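Local coordinates for protein alpha-glucosidase YIHQ (Escherichia coli, PDB 5AEE) that hydrolyses sulfoquinovosyl diacylglycerides and simple sulfoquinovosides to release sulfoquinovose for bacterial sulfoglycolysis, at residues I48-G53 / G407-T412; L148-Q153 / M425-P430. The protein carries 1 engineered substitution. All coordinates share one frame; numbering follows the deposited sequence.

Interaction 1 of 2, residues I48-G53 / G407-T412; sequences IDMFRG and GEYLPT. With NSQ (4-nitrophenyl alpha-D-6-sulfoquinovoside), chain E.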
ATOM      1  N   ILE A  48     -17.947  -8.565 -13.805  1.00 39.75           N
ATOM      2  CA  ILE A  48     -17.416  -7.802 -12.698  1.00 42.72           C
ATOM      3  C   ILE A  48     -18.510  -6.873 -12.131  1.00 47.25           C
ATOM      4  O   ILE A  48     -19.052  -6.041 -12.861  1.00 49.47           O
ATOM      5  CB  ILE A  48     -16.162  -7.005 -13.124  1.00 41.63           C
ATOM      6  CG1 ILE A  48     -15.082  -7.976 -13.633  1.00 41.40           C
ATOM      7  CG2 ILE A  48     -15.624  -6.155 -11.949  1.00 43.96           C
ATOM      8  CD1 ILE A  48     -13.726  -7.416 -13.975  1.00 46.52           C
ATOM      9  N   ASP A  49     -18.811  -7.021 -10.835  1.00 45.07           N
ATOM     10  CA  ASP A  49     -19.816  -6.205 -10.135  1.00 46.75           C
ATOM     11  C   ASP A  49     -19.190  -5.537  -8.916  1.00 47.20           C
ATOM     12  O   ASP A  49     -18.309  -6.082  -8.264  1.00 42.79           O
ATOM     13  CB  ASP A  49     -21.006  -7.067  -9.697  1.00 54.18           C
ATOM     14  CG  ASP A  49     -21.758  -7.692 -10.887  1.00 64.81           C
ATOM     15  OD1 ASP A  49     -22.321  -6.905 -11.686  1.00 73.21           O
ATOM     16  OD2 ASP A  49     -21.777  -8.955 -11.022  1.00 75.91           O
ATOM     17  N   MET A  50     -19.676  -4.359  -8.596  1.00 41.08           N
ATOM     18  CA  MET A  50     -19.136  -3.610  -7.523  1.00 45.83           C
ATOM     19  C   MET A  50     -20.298  -3.124  -6.698  1.00 45.58           C
ATOM     20  O   MET A  50     -21.294  -2.652  -7.250  1.00 44.85           O
ATOM     21  CB  MET A  50     -18.389  -2.438  -8.089  1.00 45.94           C
ATOM     22  CG  MET A  50     -17.735  -1.574  -7.045  1.00 56.15           C
ATOM     23  SD  MET A  50     -18.861  -0.327  -6.458  1.00 62.41           S
ATOM     24  CE  MET A  50     -18.311   1.077  -7.402  1.00 52.34           C
ATOM     25  N   PHE A  51     -20.159  -3.202  -5.388  1.00 42.10           N
ATOM     26  CA  PHE A  51     -21.044  -2.467  -4.489  1.00 44.29           C
ATOM     27  C   PHE A  51     -20.153  -1.812  -3.453  1.00 38.60           C
ATOM     28  O   PHE A  51     -19.516  -2.494  -2.659  1.00 31.93           O
ATOM     29  CB  PHE A  51     -22.065  -3.409  -3.820  1.00 48.67           C
ATOM     30  CG  PHE A  51     -22.987  -2.709  -2.873  1.00 54.54           C
ATOM     31  CD1 PHE A  51     -23.813  -1.684  -3.334  1.00 56.26           C
ATOM     32  CD2 PHE A  51     -22.997  -3.035  -1.496  1.00 56.54           C
ATOM     33  CE1 PHE A  51     -24.660  -1.007  -2.450  1.00 62.65           C
ATOM     34  CE2 PHE A  51     -23.831  -2.361  -0.619  1.00 57.55           C
ATOM     35  CZ  PHE A  51     -24.673  -1.350  -1.093  1.00 56.11           C
ATOM     36  N   ARG A  52     -20.127  -0.488  -3.467  1.00 39.49           N
ATOM     37  CA  ARG A  52     -19.354   0.308  -2.523  1.00 40.00           C
ATOM     38  C   ARG A  52     -17.888  -0.084  -2.433  1.00 36.82           C
ATOM     39  O   ARG A  52     -17.331  -0.235  -1.350  1.00 36.37           O
ATOM     40  CB  ARG A  52     -20.032   0.288  -1.172  1.00 43.63           C
ATOM     41  CG  ARG A  52     -21.353   1.031  -1.217  1.00 47.99           C
ATOM     42  CD  ARG A  52     -22.009   1.040   0.143  1.00 46.53           C
ATOM     43  NE  ARG A  52     -23.364   1.527   0.024  1.00 48.70           N
ATOM     44  CZ  ARG A  52     -24.272   1.487   0.983  1.00 54.18           C
ATOM     45  NH1 ARG A  52     -23.985   0.964   2.164  1.00 56.67           N
ATOM     46  NH2 ARG A  52     -25.477   1.989   0.761  1.00 55.22           N
ATOM     47  N   GLY A  53     -17.268  -0.217  -3.597  1.00 32.82           N
ATOM     48  CA  GLY A  53     -15.869  -0.618  -3.691  1.00 34.42           C
ATOM     49  C   GLY A  53     -15.550  -2.097  -3.444  1.00 35.23           C
ATOM     50  O   GLY A  53     -14.385  -2.554  -3.599  1.00 32.09           O
ATOM     51  N   GLY A 407      -9.140   5.925  -5.000  1.00 22.32           N
ATOM     52  CA  GLY A 407      -8.347   5.489  -6.164  1.00 23.49           C
ATOM     53  C   GLY A 407      -8.691   4.031  -6.521  1.00 25.73           C
ATOM     54  O   GLY A 407      -8.294   3.563  -7.598  1.00 26.28           O
ATOM     55  N   GLU A 408      -9.373   3.326  -5.617  1.00 23.74           N
ATOM     56  CA  GLU A 408      -9.718   1.856  -5.819  1.00 25.92           C
ATOM     57  C   GLU A 408     -11.133   1.556  -6.308  1.00 27.01           C
ATOM     58  O   GLU A 408     -11.543   0.357  -6.424  1.00 30.33           O
ATOM     59  CB  GLU A 408      -9.490   1.089  -4.504  1.00 23.95           C
ATOM     60  CG  GLU A 408     -10.570   1.204  -3.422  1.00 25.04           C
ATOM     61  CD  GLU A 408     -10.566   2.518  -2.663  1.00 29.97           C
ATOM     62  OE1 GLU A 408      -9.737   3.399  -2.956  1.00 30.79           O
ATOM     63  OE2 GLU A 408     -11.383   2.645  -1.747  1.00 30.46           O
ATOM     64  N   TYR A 409     -11.892   2.590  -6.616  1.00 29.91           N
ATOM     65  CA  TYR A 409     -13.339   2.453  -6.743  1.00 30.25           C
ATOM     66  C   TYR A 409     -13.850   2.609  -8.126  1.00 34.90           C
ATOM     67  O   TYR A 409     -15.070   2.709  -8.277  1.00 36.70           O
ATOM     68  CB  TYR A 409     -14.018   3.569  -5.961  1.00 36.38           C
ATOM     69  CG  TYR A 409     -15.070   3.258  -4.903  1.00 34.48           C
ATOM     70  CD1 TYR A 409     -14.679   3.027  -3.592  1.00 37.05           C
ATOM     71  CD2 TYR A 409     -16.449   3.373  -5.173  1.00 36.79           C
ATOM     72  CE1 TYR A 409     -15.625   2.846  -2.563  1.00 39.06           C
ATOM     73  CE2 TYR A 409     -17.411   3.205  -4.156  1.00 36.73           C
ATOM     74  CZ  TYR A 409     -16.982   2.924  -2.837  1.00 40.31           C
ATOM     75  OH  TYR A 409     -17.868   2.759  -1.738  1.00 41.70           O
ATOM     76  N   LEU A 410     -12.996   2.656  -9.142  1.00 32.16           N
ATOM     77  CA  LEU A 410     -13.501   2.841 -10.472  1.00 29.85           C
ATOM     78  C   LEU A 410     -14.356   1.667 -10.905  1.00 32.36           C
ATOM     79  O   LEU A 410     -13.856   0.561 -10.990  1.00 27.51           O
ATOM     80  CB  LEU A 410     -12.376   3.018 -11.474  1.00 31.44           C
ATOM     81  CG  LEU A 410     -12.849   3.483 -12.838  1.00 32.09           C
ATOM     82  CD1 LEU A 410     -12.989   4.986 -12.850  1.00 33.58           C
ATOM     83  CD2 LEU A 410     -11.859   3.078 -13.920  1.00 37.01           C
ATOM     84  N   PRO A 411     -15.655   1.908 -11.229  1.00 34.87           N
ATOM     85  CA  PRO A 411     -16.462   0.782 -11.776  1.00 35.22           C
ATOM     86  C   PRO A 411     -16.043   0.433 -13.212  1.00 31.10           C
ATOM     87  O   PRO A 411     -15.489   1.275 -13.922  1.00 28.51           O
ATOM     88  CB  PRO A 411     -17.899   1.319 -11.726  1.00 33.90           C
ATOM     89  CG  PRO A 411     -17.824   2.555 -10.853  1.00 34.73           C
ATOM     90  CD  PRO A 411     -16.473   3.118 -10.982  1.00 33.84           C
ATOM     91  N   THR A 412     -16.290  -0.815 -13.610  1.00 30.58           N
ATOM     92  CA  THR A 412     -15.809  -1.331 -14.858  1.00 28.11           C
ATOM     93  C   THR A 412     -16.746  -0.992 -16.023  1.00 31.17           C
ATOM     94  O   THR A 412     -16.433  -1.289 -17.162  1.00 31.87           O
ATOM     95  CB  THR A 412     -15.626  -2.857 -14.762  1.00 30.44           C
ATOM     96  OG1 THR A 412     -16.832  -3.488 -14.311  1.00 30.85           O
ATOM     97  CG2 THR A 412     -14.460  -3.168 -13.799  1.00 31.95           C
TER
HETATM   98  O12 NSQ E1681     -14.958   8.259   3.167  1.00 24.72           O
HETATM   99  S10 NSQ E1681     -14.817   9.180   4.321  1.00 25.37           S
HETATM  100  O13 NSQ E1681     -15.142  10.607   4.103  1.00 25.85           O
HETATM  101  O11 NSQ E1681     -15.533   8.583   5.447  1.00 23.56           O
HETATM  102  C6  NSQ E1681     -13.157   9.258   4.769  1.00 25.59           C
HETATM  103  C5  NSQ E1681     -12.510   7.944   5.184  1.00 25.03           C
HETATM  104  O5  NSQ E1681     -12.297   7.240   3.919  1.00 23.14           O
HETATM  105  C1  NSQ E1681     -11.510   6.088   3.951  1.00 27.15           C
HETATM  106  C2  NSQ E1681     -10.168   6.338   4.673  1.00 25.96           C
HETATM  107  O2  NSQ E1681      -9.463   5.128   4.621  1.00 23.30           O
HETATM  108  C3  NSQ E1681     -10.446   6.865   6.063  1.00 24.84           C
HETATM  109  O3  NSQ E1681      -9.265   7.095   6.801  1.00 25.41           O
HETATM  110  C4  NSQ E1681     -11.226   8.157   6.005  1.00 26.12           C
HETATM  111  O4  NSQ E1681     -11.543   8.571   7.368  1.00 25.75           O
HETATM  112  O1  NSQ E1681     -12.312   5.138   4.651  1.00 31.37           O
HETATM  113  C25 NSQ E1681     -13.334   4.599   3.976  1.00 32.64           C
HETATM  114  C26 NSQ E1681     -13.077   3.864   2.807  1.00 32.08           C
HETATM  115  C27 NSQ E1681     -14.141   3.383   2.102  1.00 33.42           C
HETATM  116  C28 NSQ E1681     -15.433   3.556   2.586  1.00 33.94           C
HETATM  117  N32 NSQ E1681     -16.501   3.084   1.797  1.00 45.13           N
HETATM  118  O33 NSQ E1681     -17.657   3.555   2.001  1.00 47.76           O
HETATM  119  O34 NSQ E1681     -16.265   2.350   0.774  1.00 48.37           O
HETATM  120  C29 NSQ E1681     -15.650   4.307   3.737  1.00 34.77           C
HETATM  121  C30 NSQ E1681     -14.587   4.832   4.450  1.00 32.78           C
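One face of the Tyr409 ring lies against the backbone of Gly53. Gly53 CA stands 3.7 Å from the ring centroid and 14° off the ring normal, a CH-pi contact over the face, while Gly53 N approaches nearer the rim, 3.2 Å from Tyr409 CZ. A beta carbon on Gly53 would land 2.7 Å from Tyr409 CE1, a clash, and the positive phi of 76° also favours glycine. The phenol end is just as tightly packed: Tyr409 OH is 2.9 Å from the carbonyl carbon of Arg52, without a hydrogen bond to Arg52 O. Instead this hydroxyl donates to nitro oxygen O34 of NSQ at 3.0 Å, near the plane of the ring. The polar end of Arg52 leads away to salt bridges with Glu366 and Glu171.

Strand 39-51 belongs to the N-terminal beta-sandwich of this GH31 enzyme, and 407-412 to the loop after barrel strand 401-404, which also carries Glu408, an active-site residue by similarity. The N-terminal domain thus supplies part of the pocket wall beside the aglycone.

Apolar contacts continue along the strand. Met50 starts with CG anti to the backbone N (chi1 -179°), then bends twice to set CE 3.7 Å from Tyr409 CD2 and also against Pro411 CG. Its sulfur makes an oblique Met-aromatic contact with the Tyr409 ring and accepts a weak hydrogen bond from Gly53 N. Farther back, methyls meet crosswise, Ile48 CG2 lying 3.7 Å from Thr412 CG2.

Interaction 2 of 2, residues L148-Q153 / M425-P430; sequences LWTSEQ and MHNAWP. With CA (calcium ion), chain C; NSQ (4-nitrophenyl alpha-D-6-sulfoquinovoside), chain E.
Trp149 and His426 form an offset stack: His426 CD2 lies over Trp149 CE2, toward the rim of the five-membered ring, and CG over CZ2, with the five-membered rings' centroids 4.2 Å apart and the planes only 6° from parallel. In the ring plane of His426, NE2 donates to Thr150 O at 2.6 Å, and ND1 is hydrogen-bonded to Leu410 O, which together fix the ring's rotation and are consistent with a doubly protonated imidazole. Thr150 CG2 is wedged 3.1 Å from His426 NE2. Beside it, Asn427 OD1 accepts a nearly straight bond (169°) from Thr150 N at 2.9 Å. Replacing Trp149 by an alanine would probably leave one face of the His426 ring without its stacking partner and open a gap beside Phe55.

The contact slackens toward Leu148, whose carbonyl receives only a weak, bent bond from Asn427 ND2, which is also hydrogen-bonded to Ser200 O. Beyond Thr150 the loop departs from the helix, taking Glu152 to the NSQ pocket and Gln153 to the calcium site. The buried stack joins the loop after strand 145-148 to helix 422-443 of the TIM barrel, Phe55 of strand 54-75 meets both rings edge-to-face, and Leu148 and Thr150 pack on Pro183 of strand 183-184.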
ATOM      1  N   LEU A 148      -5.291  -9.959  -8.246  1.00 24.95           N
ATOM      2  CA  LEU A 148      -4.730  -8.608  -8.177  1.00 25.12           C
ATOM      3  C   LEU A 148      -5.738  -7.645  -8.808  1.00 27.26           C
ATOM      4  O   LEU A 148      -5.779  -7.434 -10.033  1.00 26.49           O
ATOM      5  CB  LEU A 148      -3.410  -8.546  -8.924  1.00 23.83           C
ATOM      6  CG  LEU A 148      -2.297  -9.488  -8.408  1.00 24.38           C
ATOM      7  CD1 LEU A 148      -1.056  -9.412  -9.281  1.00 24.26           C
ATOM      8  CD2 LEU A 148      -1.946  -9.248  -6.961  1.00 27.37           C
ATOM      9  N   TRP A 149      -6.587  -7.108  -7.935  1.00 26.89           N
ATOM     10  CA  TRP A 149      -7.663  -6.227  -8.351  1.00 25.30           C
ATOM     11  C   TRP A 149      -7.836  -5.240  -7.261  1.00 24.46           C
ATOM     12  O   TRP A 149      -8.216  -5.630  -6.172  1.00 24.68           O
ATOM     13  CB  TRP A 149      -8.961  -6.999  -8.599  1.00 27.76           C
ATOM     14  CG  TRP A 149     -10.073  -6.140  -9.215  1.00 27.39           C
ATOM     15  CD1 TRP A 149     -11.125  -5.608  -8.538  1.00 28.60           C
ATOM     16  CD2 TRP A 149     -10.235  -5.730 -10.585  1.00 27.26           C
ATOM     17  NE1 TRP A 149     -11.902  -4.902  -9.380  1.00 28.16           N
ATOM     18  CE2 TRP A 149     -11.412  -4.977 -10.646  1.00 26.84           C
ATOM     19  CE3 TRP A 149      -9.515  -5.950 -11.766  1.00 26.01           C
ATOM     20  CZ2 TRP A 149     -11.925  -4.445 -11.842  1.00 27.76           C
ATOM     21  CZ3 TRP A 149      -9.999  -5.409 -12.950  1.00 26.99           C
ATOM     22  CH2 TRP A 149     -11.194  -4.646 -12.993  1.00 28.89           C
ATOM     23  N   THR A 150      -7.544  -3.946  -7.509  1.00 23.38           N
ATOM     24  CA  THR A 150      -7.661  -3.057  -6.422  1.00 21.76           C
ATOM     25  C   THR A 150      -9.109  -2.967  -5.969  1.00 23.25           C
ATOM     26  O   THR A 150     -10.034  -2.851  -6.785  1.00 23.93           O
ATOM     27  CB  THR A 150      -7.048  -1.655  -6.687  1.00 21.32           C
ATOM     28  OG1 THR A 150      -7.118  -0.889  -5.485  1.00 26.54           O
ATOM     29  CG2 THR A 150      -7.748  -0.918  -7.762  1.00 27.66           C
ATOM     30  N   SER A 151      -9.331  -2.946  -4.678  1.00 22.60           N
ATOM     31  CA  SER A 151     -10.664  -2.768  -4.199  1.00 23.05           C
ATOM     32  C   SER A 151     -10.596  -2.296  -2.767  1.00 23.72           C
ATOM     33  O   SER A 151      -9.498  -2.080  -2.213  1.00 25.45           O
ATOM     34  CB  SER A 151     -11.424  -4.158  -4.209  1.00 27.18           C
ATOM     35  OG  SER A 151     -10.908  -5.062  -3.233  1.00 27.81           O
ATOM     36  N   GLU A 152     -11.769  -2.211  -2.118  1.00 26.39           N
ATOM     37  CA  GLU A 152     -11.766  -2.148  -0.640  1.00 24.23           C
ATOM     38  C   GLU A 152     -11.078  -3.343  -0.049  1.00 25.42           C
ATOM     39  O   GLU A 152     -11.094  -4.460  -0.555  1.00 26.35           O
ATOM     40  CB  GLU A 152     -13.150  -2.032  -0.009  1.00 26.13           C
ATOM     41  CG  GLU A 152     -14.022  -0.910  -0.520  1.00 29.06           C
ATOM     42  CD  GLU A 152     -13.310   0.448  -0.555  1.00 32.75           C
ATOM     43  OE1 GLU A 152     -12.875   0.916   0.515  1.00 33.64           O
ATOM     44  OE2 GLU A 152     -13.144   1.001  -1.694  1.00 36.59           O
ATOM     45  N   GLN A 153     -10.399  -3.067   1.019  1.00 27.26           N
ATOM     46  CA  GLN A 153      -9.497  -4.028   1.657  1.00 28.44           C
ATOM     47  C   GLN A 153     -10.199  -5.163   2.469  1.00 25.79           C
ATOM     48  O   GLN A 153      -9.570  -6.152   2.803  1.00 22.55           O
ATOM     49  CB  GLN A 153      -8.586  -3.215   2.515  1.00 27.00           C
ATOM     50  CG  GLN A 153      -7.411  -3.926   3.062  1.00 27.32           C
ATOM     51  CD  GLN A 153      -7.465  -4.016   4.544  1.00 30.76           C
ATOM     52  OE1 GLN A 153      -8.508  -3.798   5.206  1.00 24.01           O
ATOM     53  NE2 GLN A 153      -6.353  -4.410   5.091  1.00 31.92           N
ATOM     54  N   MET A 425      -8.331   0.297 -16.893  1.00 26.69           N
ATOM     55  CA  MET A 425      -7.992   1.526 -16.206  1.00 28.45           C
ATOM     56  C   MET A 425      -8.240   1.405 -14.723  1.00 30.96           C
ATOM     57  O   MET A 425      -7.630   2.130 -13.952  1.00 28.92           O
ATOM     58  CB  MET A 425      -8.804   2.721 -16.753  1.00 30.02           C
ATOM     59  CG  MET A 425      -8.400   3.292 -18.107  1.00 31.11           C
ATOM     60  SD  MET A 425      -6.628   3.571 -18.257  1.00 34.41           S
ATOM     61  CE  MET A 425      -6.323   4.750 -16.908  1.00 36.26           C
ATOM     62  N   HIS A 426      -9.102   0.489 -14.308  1.00 28.58           N
ATOM     63  CA  HIS A 426      -9.444   0.352 -12.884  1.00 27.72           C
ATOM     64  C   HIS A 426      -8.207   0.211 -11.964  1.00 28.37           C
ATOM     65  O   HIS A 426      -8.075   0.949 -10.967  1.00 26.49           O
ATOM     66  CB  HIS A 426     -10.415  -0.827 -12.684  1.00 24.80           C
ATOM     67  CG  HIS A 426     -10.577  -1.203 -11.259  1.00 26.60           C
ATOM     68  ND1 HIS A 426     -11.516  -0.616 -10.441  1.00 27.66           N
ATOM     69  CD2 HIS A 426      -9.816  -1.985 -10.459  1.00 27.63           C
ATOM     70  CE1 HIS A 426     -11.361  -1.056  -9.213  1.00 28.83           C
ATOM     71  NE2 HIS A 426     -10.335  -1.885  -9.196  1.00 28.86           N
ATOM     72  N   ASN A 427      -7.295  -0.704 -12.329  1.00 27.07           N
ATOM     73  CA  ASN A 427      -6.125  -0.966 -11.527  1.00 26.58           C
ATOM     74  C   ASN A 427      -5.120   0.157 -11.661  1.00 27.76           C
ATOM     75  O   ASN A 427      -4.313   0.278 -10.761  1.00 26.56           O
ATOM     76  CB  ASN A 427      -5.455  -2.287 -11.872  1.00 24.60           C
ATOM     77  CG  ASN A 427      -6.162  -3.474 -11.274  1.00 26.83           C
ATOM     78  OD1 ASN A 427      -6.840  -3.378 -10.219  1.00 28.17           O
ATOM     79  ND2 ASN A 427      -5.978  -4.622 -11.896  1.00 30.67           N
ATOM     80  N   ALA A 428      -5.132   0.908 -12.782  1.00 25.00           N
ATOM     81  CA  ALA A 428      -4.133   1.953 -13.012  1.00 24.34           C
ATOM     82  C   ALA A 428      -4.487   3.260 -12.351  1.00 24.60           C
ATOM     83  O   ALA A 428      -3.666   4.182 -12.317  1.00 25.84           O
ATOM     84  CB  ALA A 428      -3.905   2.195 -14.492  1.00 26.43           C
ATOM     85  N   TRP A 429      -5.715   3.361 -11.846  1.00 25.62           N
ATOM     86  CA  TRP A 429      -6.206   4.619 -11.279  1.00 27.38           C
ATOM     87  C   TRP A 429      -5.399   5.212 -10.128  1.00 27.29           C
ATOM     88  O   TRP A 429      -5.147   6.457 -10.102  1.00 25.54           O
ATOM     89  CB  TRP A 429      -7.685   4.475 -10.822  1.00 28.55           C
ATOM     90  CG  TRP A 429      -8.494   5.756 -11.108  1.00 28.06           C
ATOM     91  CD1 TRP A 429      -8.870   6.701 -10.205  1.00 32.00           C
ATOM     92  CD2 TRP A 429      -8.993   6.194 -12.356  1.00 27.26           C
ATOM     93  NE1 TRP A 429      -9.589   7.685 -10.816  1.00 30.73           N
ATOM     94  CE2 TRP A 429      -9.656   7.406 -12.143  1.00 31.26           C
ATOM     95  CE3 TRP A 429      -8.906   5.707 -13.641  1.00 30.82           C
ATOM     96  CZ2 TRP A 429     -10.266   8.110 -13.167  1.00 30.97           C
ATOM     97  CZ3 TRP A 429      -9.504   6.411 -14.661  1.00 33.25           C
ATOM     98  CH2 TRP A 429     -10.171   7.586 -14.418  1.00 33.10           C
ATOM     99  N   PRO A 430      -4.993   4.347  -9.145  1.00 26.48           N
ATOM    100  CA  PRO A 430      -4.311   4.911  -7.993  1.00 25.90           C
ATOM    101  C   PRO A 430      -3.079   5.680  -8.351  1.00 25.56           C
ATOM    102  O   PRO A 430      -2.889   6.796  -7.831  1.00 25.84           O
ATOM    103  CB  PRO A 430      -3.953   3.700  -7.178  1.00 25.54           C
ATOM    104  CG  PRO A 430      -5.058   2.769  -7.445  1.00 26.79           C
ATOM    105  CD  PRO A 430      -5.388   2.952  -8.898  1.00 25.33           C
TER
HETATM  106 CA    CA C1679     -10.003  -3.551   6.864  1.00 22.93          CA
HETATM  107  O12 NSQ E1681     -14.958   8.259   3.167  1.00 24.72           O
HETATM  108  S10 NSQ E1681     -14.817   9.180   4.321  1.00 25.37           S
HETATM  109  O13 NSQ E1681     -15.142  10.607   4.103  1.00 25.85           O
HETATM  110  O11 NSQ E1681     -15.533   8.583   5.447  1.00 23.56           O
HETATM  111  C6  NSQ E1681     -13.157   9.258   4.769  1.00 25.59           C
HETATM  112  C5  NSQ E1681     -12.510   7.944   5.184  1.00 25.03           C
HETATM  113  O5  NSQ E1681     -12.297   7.240   3.919  1.00 23.14           O
HETATM  114  C1  NSQ E1681     -11.510   6.088   3.951  1.00 27.15           C
HETATM  115  C2  NSQ E1681     -10.168   6.338   4.673  1.00 25.96           C
HETATM  116  O2  NSQ E1681      -9.463   5.128   4.621  1.00 23.30           O
HETATM  117  C3  NSQ E1681     -10.446   6.865   6.063  1.00 24.84           C
HETATM  118  O3  NSQ E1681      -9.265   7.095   6.801  1.00 25.41           O
HETATM  119  C4  NSQ E1681     -11.226   8.157   6.005  1.00 26.12           C
HETATM  120  O4  NSQ E1681     -11.543   8.571   7.368  1.00 25.75           O
HETATM  121  O1  NSQ E1681     -12.312   5.138   4.651  1.00 31.37           O
HETATM  122  C25 NSQ E1681     -13.334   4.599   3.976  1.00 32.64           C
HETATM  123  C26 NSQ E1681     -13.077   3.864   2.807  1.00 32.08           C
HETATM  124  C27 NSQ E1681     -14.141   3.383   2.102  1.00 33.42           C
HETATM  125  C28 NSQ E1681     -15.433   3.556   2.586  1.00 33.94           C
HETATM  126  N32 NSQ E1681     -16.501   3.084   1.797  1.00 45.13           N
HETATM  127  O33 NSQ E1681     -17.657   3.555   2.001  1.00 47.76           O
HETATM  128  O34 NSQ E1681     -16.265   2.350   0.774  1.00 48.37           O
HETATM  129  C29 NSQ E1681     -15.650   4.307   3.737  1.00 34.77           C
HETATM  130  C30 NSQ E1681     -14.587   4.832   4.450  1.00 32.78           C
HETATM  131  O   HOH W   1     -11.449  -2.755   8.561  1.00 21.49           O
HETATM  132  O   HOH W   2     -11.123  -2.130   5.353  1.00 25.48           O

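Overall arrangement
Interactions 1 and 2 lie with their centres 8 Å apart, and their segments alternate along the chain: 48-53, 148-153, 407-412, 425-430. In both, the N-terminal beta-domain meets the TIM barrel, interaction 1 through the loop after strand 401-404, interaction 2 through helix 422-443, which follows that loop. On the N-terminal side the two are tied by a backbone hydrogen bond between Gly53 and Glu152. Both touch NSQ at the nitrophenyl group, interaction 1 through Tyr409 and Arg52, interaction 2 through Glu152. Together the contacts place the N-terminal domain beside the loop that follows Asp405, the catalytic nucleophile, where it helps to build the substrate pocket.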